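Local coordinates for probable benzoylformate decarboxylase (Rhodococcus jostii, PDB 7ORX), which is a probable thiamine diphosphate-dependent enzyme with three domains, each built on a parallel sheet, and carries thiamine diphosphate and a sodium ion in this model, at residues V207-P212 against I273-A278; P233-P238 against S251-L256; P279-H284 against A296-V301. One frame throughout, in Å; residues are numbered along the deposited sequence.

Contact 1: residues V207-P212 against I273-A278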
loop_
_atom_site.group_PDB
_atom_site.type_symbol
_atom_site.label_atom_id
_atom_site.label_comp_id
_atom_site.label_asym_id
_atom_site.label_seq_id
_atom_site.Cartn_x
_atom_site.Cartn_y
_atom_site.Cartn_z
ATOM N N VAL C 207 -34.975 13.277 -20.154
ATOM C CA VAL C 207 -34.437 14.285 -19.196
ATOM C C VAL C 207 -32.909 14.218 -19.253
ATOM O O VAL C 207 -32.375 13.088 -19.378
ATOM C CB VAL C 207 -34.961 14.041 -17.770
ATOM C CG1 VAL C 207 -34.603 12.674 -17.201
ATOM C CG2 VAL C 207 -34.502 15.134 -16.829
ATOM N N LEU C 208 -32.248 15.381 -19.252
ATOM C CA LEU C 208 -30.784 15.499 -19.166
ATOM C C LEU C 208 -30.418 15.701 -17.709
ATOM O O LEU C 208 -30.975 16.612 -17.089
ATOM C CB LEU C 208 -30.317 16.721 -19.953
ATOM C CG LEU C 208 -30.611 16.733 -21.446
ATOM C CD1 LEU C 208 -29.496 17.493 -22.154
ATOM C CD2 LEU C 208 -30.735 15.326 -22.018
ATOM N N VAL C 209 -29.476 14.924 -17.197
ATOM C CA VAL C 209 -28.892 15.160 -15.856
ATOM C C VAL C 209 -27.430 15.477 -16.098
ATOM O O VAL C 209 -26.854 14.724 -16.834
ATOM C CB VAL C 209 -29.082 13.927 -14.982
ATOM C CG1 VAL C 209 -28.443 14.099 -13.616
ATOM C CG2 VAL C 209 -30.552 13.587 -14.869
ATOM N N LEU C 210 -26.927 16.614 -15.631
ATOM C CA LEU C 210 -25.615 17.145 -16.054
ATOM C C LEU C 210 -24.692 17.237 -14.852
ATOM O O LEU C 210 -25.127 17.640 -13.768
ATOM C CB LEU C 210 -25.783 18.507 -16.729
ATOM C CG LEU C 210 -26.571 18.462 -18.039
ATOM C CD1 LEU C 210 -26.669 19.820 -18.725
ATOM C CD2 LEU C 210 -25.991 17.483 -19.003
ATOM N N GLY C 211 -23.426 16.890 -15.067
ATOM C CA GLY C 211 -22.411 16.870 -14.005
ATOM C C GLY C 211 -21.271 17.820 -14.305
ATOM O O GLY C 211 -21.225 18.461 -15.360
ATOM N N PRO C 212 -20.284 17.852 -13.393
ATOM C CA PRO C 212 -19.256 18.879 -13.386
ATOM C C PRO C 212 -18.487 18.820 -14.690
ATOM O O PRO C 212 -18.060 19.878 -15.139
ATOM C CB PRO C 212 -18.384 18.626 -12.140
ATOM C CG PRO C 212 -18.816 17.314 -11.591
ATOM C CD PRO C 212 -20.125 16.928 -12.271
ATOM N N ILE C 273 -33.373 8.798 -18.862
ATOM C CA ILE C 273 -32.422 9.652 -18.099
ATOM C C ILE C 273 -31.100 9.587 -18.868
ATOM O O ILE C 273 -30.436 8.553 -18.779
ATOM C CB ILE C 273 -32.180 9.152 -16.643
ATOM C CG1 ILE C 273 -33.383 8.534 -15.915
ATOM C CG2 ILE C 273 -31.528 10.229 -15.810
ATOM C CD1 ILE C 273 -34.616 9.287 -16.027
ATOM N N LEU C 274 -30.690 10.653 -19.559
ATOM C CA LEU C 274 -29.315 10.767 -20.091
ATOM C C LEU C 274 -28.481 11.556 -19.087
ATOM O O LEU C 274 -28.712 12.759 -18.915
ATOM C CB LEU C 274 -29.343 11.457 -21.449
ATOM C CG LEU C 274 -27.972 11.811 -22.004
ATOM C CD1 LEU C 274 -27.163 10.539 -22.280
ATOM C CD2 LEU C 274 -28.138 12.662 -23.246
ATOM N N VAL C 275 -27.547 10.889 -18.419
ATOM C CA VAL C 275 -26.603 11.507 -17.442
ATOM C C VAL C 275 -25.309 11.777 -18.194
ATOM O O VAL C 275 -24.720 10.826 -18.591
ATOM C CB VAL C 275 -26.339 10.588 -16.230
ATOM C CG1 VAL C 275 -25.310 11.188 -15.276
ATOM C CG2 VAL C 275 -27.647 10.240 -15.512
ATOM N N VAL C 276 -24.861 13.026 -18.260
ATOM C CA VAL C 276 -23.598 13.435 -18.932
ATOM C C VAL C 276 -22.651 14.041 -17.878
ATOM O O VAL C 276 -23.033 14.965 -17.160
ATOM C CB VAL C 276 -23.895 14.404 -20.089
ATOM C CG1 VAL C 276 -22.628 14.703 -20.854
ATOM C CG2 VAL C 276 -24.976 13.857 -21.009
ATOM N N GLY C 277 -21.473 13.484 -17.760
ATOM C CA GLY C 277 -20.363 14.095 -17.040
ATOM C C GLY C 277 -20.555 14.038 -15.553
ATOM O O GLY C 277 -20.039 14.987 -14.856
ATOM N N ALA C 278 -21.187 12.982 -15.048
ATOM C CA ALA C 278 -21.349 12.790 -13.586
ATOM C C ALA C 278 -21.255 11.320 -13.269
ATOM O O ALA C 278 -21.572 10.493 -14.111
ATOM C CB ALA C 278 -22.682 13.339 -13.069
#
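V207 and I273 lie side by side on one face of the sheet, their side chains pointing the same way, with V207 CG1 against I273 CD1 at 3.6 Å. The valine reaches over because CG1 sits between its backbone N and carbonyl carbon (chi1 60°), which carries this methyl across to the neighbouring strand. V209 continues the row: its CG2 meets I273 CG2 at 3.6 Å, while its CB rests against V275 CG2. The isoleucine therefore sends its two branches to different valines, CD1 to V207 and CG2 to V209.

The other face belongs to L208, L210, L274 and V276. L208 and L274 again run alongside each other and meet through their outer methyls, CD2 to CD2, at 3.9 Å. Further along, L210 CD2 touches V276 CB. Helix 321-331 lies over the L210/V276 face, with V321 and L325 on V276, while V275 continues its own face onto L298 and H300 of the next strand.

Between these faces the backbones pair in parallel. L274 N donates to V207 O at 3.0 Å, V209 N to L274 O, V276 N to V209 O, and G211 N to V276 O at 2.9 Å. The last of these is the most bent, 139° at the hydrogen. Beyond it the chains leave the sheet: P212 N has no hydrogen to offer G277 O, and G277 turns with a positive phi of 74°. Strands 206-210 and 272-276, first and fourth along the chain, are neighbours in the middle of the 3-2-1-4-5-6 order, so the pair marks the topological switch point of a doubly wound, Rossmann-like sheet.

Contact 2: residues P233-P238 against S251-L256; sequences PVWIAP and SFRGVL
A beta bulge interrupts the parallel pairing of strands 234-236 and 252-255 at one margin of the central-domain sheet, where 252-255 is the outermost strand within the chain. The strands are parallel, yet a loop without helix or strand links them in place of the usual crossover helix. V234 pairs with F252 but I236 with V255, so R253 and G254 both stand opposite W235.

The backbone bonds show how the extra residue is taken in. V234 N binds S251 O at 2.8 Å, and R253 N binds V234 O in a noticeably bent bond. On the far side of W235, I236 N reaches G254 O and L256 N reaches I236 O, both nearly straight. G254 passes through a phi of 110°, a region suited to glycine.

W235 lies on the side of the sheet away from I236. Its CG lies beside the backbone N and anti to the carbonyl carbon (chi1 -64°), which places the indole across the neighbouring strand, between R253 and L256. R253 CB stands over the six-membered ring, 3.7 Å from its centroid, a CH-pi contact over the face. On the opposite side of the ring plane L256 brings CD2 to within 3.5 Å of W235 CE3, offset toward the rim, and L256 in turn packs on L263 and T266 of helix 260-266.

The arginine chain bends at chi2, passes P233 with CG 3.8 Å from P233 CB, and turns its NH1 back to F252 O and to P250 O just before the strand. S251 OG is taken by A232 O. On the other face, which carries V234, I236, F252 and V255, I236 meets F252 obliquely, the tip of the isoleucine at the ring edge with CD1 3.6 Å from F252 CE1.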
loop_
_atom_site.group_PDB
_atom_site.type_symbol
_atom_site.label_atom_id
_atom_site.label_comp_id
_atom_site.label_asym_id
_atom_site.label_seq_id
_atom_site.Cartn_x
_atom_site.Cartn_y
_atom_site.Cartn_z
ATOM N N PRO C 233 -36.303 18.917 -20.015
ATOM C CA PRO C 233 -35.866 19.436 -18.741
ATOM C C PRO C 233 -34.438 18.998 -18.421
ATOM O O PRO C 233 -34.029 17.937 -18.865
ATOM C CB PRO C 233 -36.861 18.855 -17.740
ATOM C CG PRO C 233 -37.528 17.735 -18.422
ATOM C CD PRO C 233 -37.463 18.044 -19.892
ATOM N N VAL C 234 -33.718 19.851 -17.696
ATOM C CA VAL C 234 -32.302 19.657 -17.297
ATOM C C VAL C 234 -32.208 19.764 -15.784
ATOM O O VAL C 234 -32.566 20.781 -15.272
ATOM C CB VAL C 234 -31.392 20.682 -17.975
ATOM C CG1 VAL C 234 -29.974 20.616 -17.432
ATOM C CG2 VAL C 234 -31.390 20.500 -19.485
ATOM N N TRP C 235 -31.742 18.725 -15.128
ATOM C CA TRP C 235 -31.360 18.715 -13.707
ATOM C C TRP C 235 -29.850 18.649 -13.607
ATOM O O TRP C 235 -29.214 18.056 -14.509
ATOM C CB TRP C 235 -31.936 17.495 -13.017
ATOM C CG TRP C 235 -33.414 17.468 -12.985
ATOM C CD1 TRP C 235 -34.281 17.089 -13.959
ATOM C CD2 TRP C 235 -34.203 17.836 -11.847
ATOM N NE1 TRP C 235 -35.573 17.208 -13.501
ATOM C CE2 TRP C 235 -35.546 17.661 -12.213
ATOM C CE3 TRP C 235 -33.886 18.325 -10.570
ATOM C CZ2 TRP C 235 -36.569 17.950 -11.332
ATOM C CZ3 TRP C 235 -34.903 18.644 -9.713
ATOM C CH2 TRP C 235 -36.229 18.461 -10.094
ATOM N N ILE C 236 -29.310 19.150 -12.515
ATOM C CA ILE C 236 -27.873 18.948 -12.204
ATOM C C ILE C 236 -27.752 17.670 -11.362
ATOM O O ILE C 236 -28.546 17.510 -10.420
ATOM C CB ILE C 236 -27.336 20.204 -11.504
ATOM C CG1 ILE C 236 -27.331 21.383 -12.473
ATOM C CG2 ILE C 236 -25.958 19.971 -10.903
ATOM C CD1 ILE C 236 -26.916 22.697 -11.809
ATOM N N ALA C 237 -26.784 16.817 -11.635
ATOM C CA ALA C 237 -26.541 15.618 -10.829
ATOM C C ALA C 237 -26.318 15.990 -9.376
ATOM O O ALA C 237 -25.725 17.014 -9.040
ATOM C CB ALA C 237 -25.316 14.913 -11.345
ATOM N N PRO C 238 -26.684 15.094 -8.455
ATOM C CA PRO C 238 -26.586 15.361 -7.031
ATOM C C PRO C 238 -25.185 15.637 -6.506
ATOM O O PRO C 238 -24.299 15.162 -7.034
ATOM C CB PRO C 238 -27.118 14.094 -6.367
ATOM C CG PRO C 238 -26.910 13.046 -7.415
ATOM C CD PRO C 238 -27.193 13.751 -8.726
ATOM N N SER C 251 -35.250 25.104 -19.578
ATOM C CA SER C 251 -35.045 23.668 -19.256
ATOM C C SER C 251 -34.580 23.471 -17.809
ATOM O O SER C 251 -34.786 22.390 -17.284
ATOM C CB SER C 251 -34.106 23.037 -20.216
ATOM O OG SER C 251 -34.711 22.870 -21.507
ATOM N N PHE C 252 -34.022 24.471 -17.138
ATOM C CA PHE C 252 -33.420 24.283 -15.788
ATOM C C PHE C 252 -34.496 23.922 -14.778
ATOM O O PHE C 252 -35.523 24.629 -14.773
ATOM C CB PHE C 252 -32.678 25.522 -15.290
ATOM C CG PHE C 252 -31.839 25.228 -14.084
ATOM C CD1 PHE C 252 -30.772 24.356 -14.155
ATOM C CD2 PHE C 252 -32.155 25.794 -12.863
ATOM C CE1 PHE C 252 -30.020 24.066 -13.038
ATOM C CE2 PHE C 252 -31.400 25.516 -11.735
ATOM C CZ PHE C 252 -30.331 24.648 -11.834
ATOM N N ARG C 253 -34.264 22.858 -13.986
ATOM C CA ARG C 253 -35.200 22.358 -12.933
ATOM C C ARG C 253 -34.548 22.280 -11.553
ATOM O O ARG C 253 -35.250 21.968 -10.631
ATOM C CB ARG C 253 -35.701 20.958 -13.277
ATOM C CG ARG C 253 -36.565 20.883 -14.524
ATOM C CD ARG C 253 -37.924 21.499 -14.295
ATOM N NE ARG C 253 -38.681 21.583 -15.532
ATOM C CZ ARG C 253 -38.615 22.594 -16.395
ATOM N NH1 ARG C 253 -37.830 23.648 -16.172
ATOM N NH2 ARG C 253 -39.361 22.530 -17.487
ATOM N N GLY C 254 -33.249 22.491 -11.434
ATOM C CA GLY C 254 -32.515 22.477 -10.163
ATOM C C GLY C 254 -31.595 21.279 -10.011
ATOM O O GLY C 254 -31.159 20.702 -11.013
ATOM N N VAL C 255 -31.293 20.946 -8.767
ATOM C CA VAL C 255 -30.336 19.899 -8.363
ATOM C C VAL C 255 -31.121 18.679 -7.913
ATOM O O VAL C 255 -32.003 18.821 -7.148
ATOM C CB VAL C 255 -29.424 20.442 -7.265
ATOM C CG1 VAL C 255 -28.504 19.386 -6.691
ATOM C CG2 VAL C 255 -28.603 21.597 -7.793
ATOM N N LEU C 256 -30.779 17.496 -8.394
ATOM C CA LEU C 256 -31.420 16.243 -7.954
ATOM C C LEU C 256 -31.049 16.061 -6.495
ATOM O O LEU C 256 -29.959 16.429 -6.090
ATOM C CB LEU C 256 -30.919 15.095 -8.833
ATOM C CG LEU C 256 -31.544 15.086 -10.213
ATOM C CD1 LEU C 256 -31.008 13.958 -11.056
ATOM C CD2 LEU C 256 -33.040 14.957 -10.113
#

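Contact 3: residues P279-H284 against A296-V301; sequences PVFRYH and ARLIHV
V280 sets one methyl squarely over the imidazole of H300. Its CG2 lies 3.3 Å from the centroid of the H300 ring and only 2° off the ring normal, a CH-pi contact in which the valine and histidine side chains run antiparallel, each passing the other. Beside it, L298 approaches tip to tip. Its CD2 comes 4.0 Å from V280 CG2, and its CD1 reaches F281 CZ at 3.8 Å, so the two methyls of one leucine serve two consecutive residues of the loop.

H300 is held by a hydrogen bond from NE2 to A278 O, just ahead of the loop. With CG anti to the backbone N (chi1 -179°), the ring extends from its strand toward that carbonyl. In the fold this is the connection from strand 272-276 to its parallel neighbour 297-302 in the Rossmann-like sheet. Here the segment 279-284 has no regular structure and lies against L298 and H300, which point from the same face of the strand.

The peptide bond between V280 and F281 is cis. Farther out, F281 packs on V275, on P238 and on L263 of helix 260-266, while V280 leans on I313. The loop then leads to the subunit boundary: R282 and Y283 pack on V111 of the second subunit, and H284 on M112 of the second subunit.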
loop_
_atom_site.group_PDB
_atom_site.type_symbol
_atom_site.label_atom_id
_atom_site.label_comp_id
_atom_site.label_asym_id
_atom_site.label_seq_id
_atom_site.Cartn_x
_atom_site.Cartn_y
_atom_site.Cartn_z
ATOM N N PRO C 279 -20.915 10.964 -12.017
ATOM C CA PRO C 279 -21.093 9.596 -11.548
ATOM C C PRO C 279 -22.597 9.340 -11.551
ATOM O O PRO C 279 -23.354 10.296 -11.684
ATOM C CB PRO C 279 -20.528 9.550 -10.126
ATOM C CG PRO C 279 -19.750 10.865 -10.002
ATOM C CD PRO C 279 -20.397 11.849 -10.963
ATOM N N VAL C 280 -22.966 8.074 -11.421
ATOM C CA VAL C 280 -24.354 7.567 -11.213
ATOM C C VAL C 280 -24.335 6.757 -9.917
ATOM O O VAL C 280 -23.836 5.644 -9.897
ATOM C CB VAL C 280 -24.809 6.724 -12.422
ATOM C CG1 VAL C 280 -26.167 6.134 -12.241
ATOM C CG2 VAL C 280 -24.796 7.539 -13.688
ATOM N N PHE C 281 -24.747 7.343 -8.797
ATOM C CA PHE C 281 -24.824 8.783 -8.577
ATOM C C PHE C 281 -24.034 9.107 -7.290
ATOM O O PHE C 281 -23.733 8.213 -6.453
ATOM C CB PHE C 281 -26.283 9.270 -8.464
ATOM C CG PHE C 281 -27.133 9.346 -9.717
ATOM C CD1 PHE C 281 -26.966 10.363 -10.638
ATOM C CD2 PHE C 281 -28.174 8.457 -9.932
ATOM C CE1 PHE C 281 -27.744 10.436 -11.782
ATOM C CE2 PHE C 281 -29.008 8.578 -11.036
ATOM C CZ PHE C 281 -28.793 9.570 -11.959
ATOM N N ARG C 282 -23.768 10.385 -7.084
ATOM C CA ARG C 282 -23.072 10.925 -5.888
ATOM C C ARG C 282 -24.113 11.195 -4.767
ATOM O O ARG C 282 -24.319 12.345 -4.315
ATOM C CB ARG C 282 -22.298 12.140 -6.383
ATOM C CG ARG C 282 -21.048 12.417 -5.581
ATOM C CD ARG C 282 -19.811 11.692 -6.028
ATOM N NE ARG C 282 -18.802 12.264 -5.134
ATOM C CZ ARG C 282 -18.143 11.609 -4.175
ATOM N NH1 ARG C 282 -18.334 10.312 -3.969
ATOM N NH2 ARG C 282 -17.236 12.262 -3.469
ATOM N N TYR C 283 -24.762 10.130 -4.317
ATOM C CA TYR C 283 -25.703 10.078 -3.168
ATOM C C TYR C 283 -24.923 10.449 -1.914
ATOM O O TYR C 283 -23.702 10.410 -1.957
ATOM C CB TYR C 283 -26.280 8.669 -3.012
ATOM C CG TYR C 283 -26.993 8.093 -4.218
ATOM C CD1 TYR C 283 -28.062 8.760 -4.784
ATOM C CD2 TYR C 283 -26.669 6.854 -4.750
ATOM C CE1 TYR C 283 -28.751 8.257 -5.875
ATOM C CE2 TYR C 283 -27.371 6.323 -5.824
ATOM C CZ TYR C 283 -28.422 7.032 -6.394
ATOM O OH TYR C 283 -29.215 6.592 -7.411
ATOM N N HIS C 284 -25.603 10.776 -0.825
ATOM C CA HIS C 284 -24.979 11.314 0.418
ATOM C C HIS C 284 -25.696 10.718 1.631
ATOM O O HIS C 284 -25.190 9.739 2.190
ATOM C CB HIS C 284 -25.000 12.857 0.385
ATOM C CG HIS C 284 -24.223 13.496 1.486
ATOM N ND1 HIS C 284 -23.768 14.801 1.387
ATOM C CD2 HIS C 284 -23.771 13.018 2.674
ATOM C CE1 HIS C 284 -23.101 15.114 2.488
ATOM N NE2 HIS C 284 -23.083 14.033 3.293
ATOM N N ALA C 296 -37.988 3.327 -16.879
ATOM C CA ALA C 296 -36.890 4.273 -17.208
ATOM C C ALA C 296 -35.600 3.505 -17.504
ATOM O O ALA C 296 -35.301 2.530 -16.796
ATOM C CB ALA C 296 -36.691 5.251 -16.074
ATOM N N ARG C 297 -34.888 3.948 -18.535
ATOM C CA ARG C 297 -33.528 3.447 -18.899
ATOM C C ARG C 297 -32.580 4.643 -18.817
ATOM O O ARG C 297 -32.985 5.756 -19.173
ATOM C CB ARG C 297 -33.495 2.749 -20.270
ATOM C CG ARG C 297 -34.125 3.545 -21.412
ATOM C CD ARG C 297 -33.925 2.936 -22.798
ATOM N NE ARG C 297 -32.546 2.453 -22.995
ATOM C CZ ARG C 297 -31.929 2.265 -24.160
ATOM N NH1 ARG C 297 -32.573 2.468 -25.294
ATOM N NH2 ARG C 297 -30.692 1.803 -24.171
ATOM N N LEU C 298 -31.385 4.401 -18.297
ATOM C CA LEU C 298 -30.382 5.441 -18.010
ATOM C C LEU C 298 -29.224 5.222 -18.973
ATOM O O LEU C 298 -28.725 4.085 -18.982
ATOM C CB LEU C 298 -29.971 5.315 -16.540
ATOM C CG LEU C 298 -29.076 6.439 -16.017
ATOM C CD1 LEU C 298 -29.419 6.852 -14.584
ATOM C CD2 LEU C 298 -27.623 6.034 -16.102
ATOM N N ILE C 299 -28.922 6.225 -19.802
ATOM C CA ILE C 299 -27.682 6.353 -20.611
ATOM C C ILE C 299 -26.726 7.235 -19.838
ATOM O O ILE C 299 -27.149 8.259 -19.333
ATOM C CB ILE C 299 -27.902 6.953 -22.014
ATOM C CG1 ILE C 299 -29.001 6.261 -22.803
ATOM C CG2 ILE C 299 -26.618 6.855 -22.790
ATOM C CD1 ILE C 299 -28.899 4.764 -22.767
ATOM N N HIS C 300 -25.453 6.893 -19.836
ATOM C CA HIS C 300 -24.455 7.503 -18.937
ATOM C C HIS C 300 -23.206 7.805 -19.739
ATOM O O HIS C 300 -22.649 6.863 -20.280
ATOM C CB HIS C 300 -24.222 6.521 -17.810
ATOM C CG HIS C 300 -23.250 7.017 -16.831
ATOM N ND1 HIS C 300 -22.548 6.152 -16.028
ATOM C CD2 HIS C 300 -22.860 8.273 -16.536
ATOM C CE1 HIS C 300 -21.732 6.856 -15.265
ATOM N NE2 HIS C 300 -21.931 8.176 -15.539
ATOM N N VAL C 301 -22.804 9.058 -19.859
ATOM C CA VAL C 301 -21.634 9.463 -20.688
ATOM C C VAL C 301 -20.570 10.087 -19.781
ATOM O O VAL C 301 -20.884 11.075 -19.161
ATOM C CB VAL C 301 -22.044 10.413 -21.826
ATOM C CG1 VAL C 301 -20.826 10.811 -22.647
ATOM C CG2 VAL C 301 -23.112 9.782 -22.694
#

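Overall arrangement
All three contacts lie on or beside one six-stranded parallel sheet, ordered 252-255, 234-236, 206-210, 272-276, 297-302, 315-318, in the central domain. Contact 1 joins its two middle strands, contact 2 forms one margin, and contact 3 sets the loop after strand 272-276 against strand 297-302. The centres of contact 1 and contact 2 are about 9 Å apart. Contact 1 and contact 3 have centres about 7 Å apart, and for contact 2 and contact 3 the centres are about 13 Å apart. Along the chain, contact 2 is nested inside the loop closed by contact 1, and contact 3 follows. Contacts 2 and 3 also touch, through P238 and the 279-284 loop, which goes on to meet the second subunit.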